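Local coordinates for enoyl-acyl carrier protein reductase (Uncultured bacterium, PDB 6KIA), which probably catalyses the NADH-dependent reduction of enoyl-acyl carrier protein in fatty acid synthesis, as a novel, triclosan-resistant type of enoyl reductase, at residues A[190-193]-A[194-197]; A[110-113]-A[114-118]. One frame throughout, in Å; residues are numbered along the deposited sequence.

Both contacts are local: contact 1 is a helix junction, contact 2 a turn in a loop. Their centres lie about 9 Å apart on the same side of the molecule, far from its centre. Contact 2 comes first, in the loop between helices 101-105 and 120-146. Contact 1 follows at the junction of helices 189-194 and 196-219. They touch directly: Asp196 OD2 lies 2.8 Å from Leu118 N, a probable hydrogen bond, and the Trp113 ring packs against Ser195 and Leu197. Helix 169-180 meets side chains of both. The loop 110-118 is thus fastened over the start of helix 196-219, outside the central, largely parallel sheet of this Rossmann-clan protein.

Contact 1 of 2, residues A[190-193]-A[194-197]; sequences SALL and NSDL
Ser195 turns back on Leu192 at the break between helices 189-194 and 196-219. Its hydroxyl donates to Leu192 O, with OG and O 2.6 Å apart. The backbone N of Ser195 also donates to Leu192 O, at 3.1 Å. The two donors differ in approach: OG is tilted 20° from the carbonyl plane, while N stands well above it. One carbonyl at the end of the first helix is therefore gripped twice by one residue. Ser195 is also the N-cap of the second helix, and its OG is bonded to Gly198 N. The chi1 of 69° sets OG between its own backbone N and carbonyl carbon, from where it meets both partners.

The buried side is apolar. Leu192 CD1 touches Leu197 CD2 at 4.0 Å, and the two side chains cross at a slant. Helix 169-180 backs them, through Phe171 and Ile178 on Leu192 and Ile174 on Leu197.

The outer side is looser. Asn194 N bonds to Ser190 O at 2.9 Å, an i to i+4 helical bond. The exposed Asn194 side chain folds back beside this oxygen. Its ND2 comes within 3.1 Å of Ser190 O, but the angle is too poor for a hydrogen bond. ND2 also lies 4.1 Å from Ser190 CB.

The serine hydroxyl links two helix ends: it gives its proton to a carbonyl of the first and accepts from an amide of the second. Used as both donor and acceptor, it probably fixes how the second helix starts relative to the end of the first.

Contact 2 of 2, residues A[110-113]-A[114-118]; sequences LKSW and QDDKL
The backbone of 112-116 forms overlapping type I beta turns, 112-115 and 113-116, with Asp115 N bonded to Ser112 O at 3.1 Å and Asp116 N weakly bonded to both Ser112 O and Trp113 O. It lies in the loop between helices 101-105 and 120-146.

Two side-chain pairs carry the contact. In the first, Ser112 OG donates to Asp116 OD2 at 2.7 Å. The carboxylate oxygen is met on its syn side, although the hydroxyl stands 34° out of the carboxylate plane. Ser112 OG is also bonded to Thr109 N, so the hydroxyl ties the turn to the residues before it. With chi1 at 78°, OG sits between the backbone N and the carbonyl carbon of Ser112, where it can donate to Asp116 OD2 and bond to Thr109 N.

In the second pair, Gln114 lies alongside Trp113 and points the same way. Its CG sits over one face of the indole in a CH-pi contact, 3.3 Å from the centroid of the six-membered ring. The Gln114 chain is extended beyond CG, and its amide plane is turned 36° from the ring. The buried Trp113 reaches inward from the turn, where Leu187 and Ile174 are further neighbours of its ring. Gln114 itself is exposed, so the pair spans the boundary between interior and solvent.

Two waters mark different sides of the turn. Water 1 accepts from Gln114 N and lies above the same face of the indole as Gln114 CG. Water 3 lies between the turn and the start of helix 196-219, where it bridges Trp113 O (2.6 Å) and Asp116 O (2.8 Å).

Contact 1 of 2, residues A[190-193]-A[194-197]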
# COMPACT_ATOMS: atom_id res chain seq x y z
N SER A 190 -9.39 9.30 17.06
CA SER A 190 -10.80 9.16 17.42
C SER A 190 -11.60 10.42 17.15
O SER A 190 -12.78 10.35 16.77
CB SER A 190 -10.94 8.76 18.89
OG SER A 190 -10.57 7.40 19.05
N ALA A 191 -10.98 11.58 17.36
CA ALA A 191 -11.64 12.86 17.09
C ALA A 191 -12.04 12.97 15.62
O ALA A 191 -13.14 13.43 15.28
CB ALA A 191 -10.75 14.03 17.50
N LEU A 192 -11.14 12.56 14.73
CA LEU A 192 -11.48 12.54 13.31
C LEU A 192 -12.54 11.50 13.02
O LEU A 192 -13.55 11.78 12.35
CB LEU A 192 -10.24 12.24 12.46
CG LEU A 192 -10.50 12.12 10.96
CD1 LEU A 192 -11.07 13.40 10.39
CD2 LEU A 192 -9.23 11.70 10.21
N LEU A 193 -12.31 10.27 13.48
CA LEU A 193 -13.16 9.16 13.06
C LEU A 193 -14.60 9.28 13.59
O LEU A 193 -15.53 8.76 12.97
CB LEU A 193 -12.54 7.82 13.48
CG LEU A 193 -11.23 7.44 12.77
CD1 LEU A 193 -11.04 5.94 12.77
CD2 LEU A 193 -11.17 7.98 11.34
N ASN A 194 -14.79 9.96 14.72
CA ASN A 194 -16.15 10.13 15.26
C ASN A 194 -16.92 11.27 14.61
O ASN A 194 -18.16 11.36 14.73
CB ASN A 194 -16.10 10.36 16.76
CG ASN A 194 -15.58 9.16 17.52
OD1 ASN A 194 -15.73 8.02 17.09
ND2 ASN A 194 -14.97 9.41 18.68
N SER A 195 -16.22 12.16 13.92
CA SER A 195 -16.90 13.24 13.21
C SER A 195 -17.55 12.73 11.91
O SER A 195 -17.17 11.68 11.40
CB SER A 195 -15.93 14.37 12.90
OG SER A 195 -14.98 13.96 11.92
N ASP A 196 -18.52 13.48 11.38
CA ASP A 196 -19.10 13.11 10.09
C ASP A 196 -18.04 13.19 8.99
O ASP A 196 -18.04 12.36 8.08
CB ASP A 196 -20.31 13.99 9.74
CG ASP A 196 -21.60 13.47 10.34
OD1 ASP A 196 -21.53 12.61 11.24
OD2 ASP A 196 -22.67 13.90 9.88
N LEU A 197 -17.14 14.16 9.09
CA LEU A 197 -15.99 14.22 8.16
C LEU A 197 -15.22 12.89 8.11
O LEU A 197 -14.97 12.35 7.02
CB LEU A 197 -15.03 15.34 8.57
CG LEU A 197 -13.76 15.44 7.74
CD1 LEU A 197 -14.10 15.83 6.32
CD2 LEU A 197 -12.76 16.44 8.39

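Contact 2 of 2, residues A[110-113]-A[114-118]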
# COMPACT_ATOMS: atom_id res chain seq x y z
N LEU A 110 -11.80 25.04 11.00
CA LEU A 110 -11.06 24.40 12.07
C LEU A 110 -11.86 24.37 13.36
O LEU A 110 -11.74 23.43 14.15
CB LEU A 110 -9.72 25.10 12.30
CG LEU A 110 -8.68 24.79 11.23
CD1 LEU A 110 -7.44 25.65 11.42
CD2 LEU A 110 -8.33 23.30 11.24
N LYS A 111 -12.68 25.40 13.58
CA LYS A 111 -13.57 25.41 14.74
C LYS A 111 -14.82 24.54 14.59
O LYS A 111 -15.37 24.07 15.59
CB LYS A 111 -13.98 26.84 15.12
CG LYS A 111 -13.11 27.42 16.23
CD LYS A 111 -13.30 28.91 16.44
CE LYS A 111 -12.80 29.33 17.82
NZ LYS A 111 -11.34 29.08 18.04
N SER A 112 -15.31 24.36 13.37
CA SER A 112 -16.64 23.78 13.20
C SER A 112 -16.63 22.30 12.83
O SER A 112 -17.63 21.61 13.04
CB SER A 112 -17.43 24.57 12.15
OG SER A 112 -17.06 24.23 10.82
N TRP A 113 -15.52 21.80 12.30
CA TRP A 113 -15.55 20.51 11.62
C TRP A 113 -15.93 19.32 12.52
O TRP A 113 -16.56 18.38 12.04
CB TRP A 113 -14.19 20.21 10.96
CG TRP A 113 -13.08 19.93 11.91
CD1 TRP A 113 -12.20 20.83 12.42
CD2 TRP A 113 -12.70 18.65 12.44
NE1 TRP A 113 -11.31 20.20 13.26
CE2 TRP A 113 -11.60 18.86 13.28
CE3 TRP A 113 -13.20 17.35 12.28
CZ2 TRP A 113 -10.98 17.82 13.97
CZ3 TRP A 113 -12.60 16.33 12.97
CH2 TRP A 113 -11.49 16.56 13.80
N GLN A 114 -15.59 19.36 13.81
CA GLN A 114 -15.85 18.19 14.66
C GLN A 114 -17.34 18.03 14.92
O GLN A 114 -17.83 16.92 15.18
CB GLN A 114 -15.13 18.30 16.01
CG GLN A 114 -13.68 17.93 15.98
CD GLN A 114 -13.14 17.55 17.35
OE1 GLN A 114 -13.66 16.64 18.01
NE2 GLN A 114 -12.11 18.25 17.79
N ASP A 115 -18.06 19.14 14.82
CA ASP A 115 -19.47 19.14 15.12
C ASP A 115 -20.34 19.24 13.87
O ASP A 115 -21.56 19.04 13.95
CB ASP A 115 -19.78 20.30 16.06
CG ASP A 115 -19.23 20.08 17.46
OD1 ASP A 115 -19.25 18.93 17.94
OD2 ASP A 115 -18.77 21.07 18.07
N ASP A 116 -19.73 19.54 12.72
CA ASP A 116 -20.49 19.65 11.46
C ASP A 116 -21.09 18.31 11.06
O ASP A 116 -20.45 17.26 11.18
CB ASP A 116 -19.62 20.19 10.33
CG ASP A 116 -19.45 21.71 10.37
OD1 ASP A 116 -20.28 22.40 11.00
OD2 ASP A 116 -18.48 22.21 9.77
N LYS A 117 -22.32 18.34 10.56
CA LYS A 117 -23.02 17.11 10.21
C LYS A 117 -23.29 17.10 8.72
O LYS A 117 -23.49 18.16 8.12
CB LYS A 117 -24.32 17.00 11.00
CG LYS A 117 -24.08 16.78 12.51
CD LYS A 117 -23.14 15.64 12.81
CE LYS A 117 -22.90 15.58 14.30
NZ LYS A 117 -21.99 14.51 14.75
N LEU A 118 -23.31 15.92 8.12
CA LEU A 118 -23.50 15.81 6.67
C LEU A 118 -24.86 15.22 6.29
O LEU A 118 -25.43 14.41 7.02
CB LEU A 118 -22.36 14.97 6.06
CG LEU A 118 -20.97 15.61 6.13
CD1 LEU A 118 -19.86 14.62 5.75
CD2 LEU A 118 -20.93 16.80 5.18
O HOH W 1 -13.85 21.34 15.30
O HOH W 2 -16.47 21.53 15.91
O HOH W 3 -17.78 16.62 10.54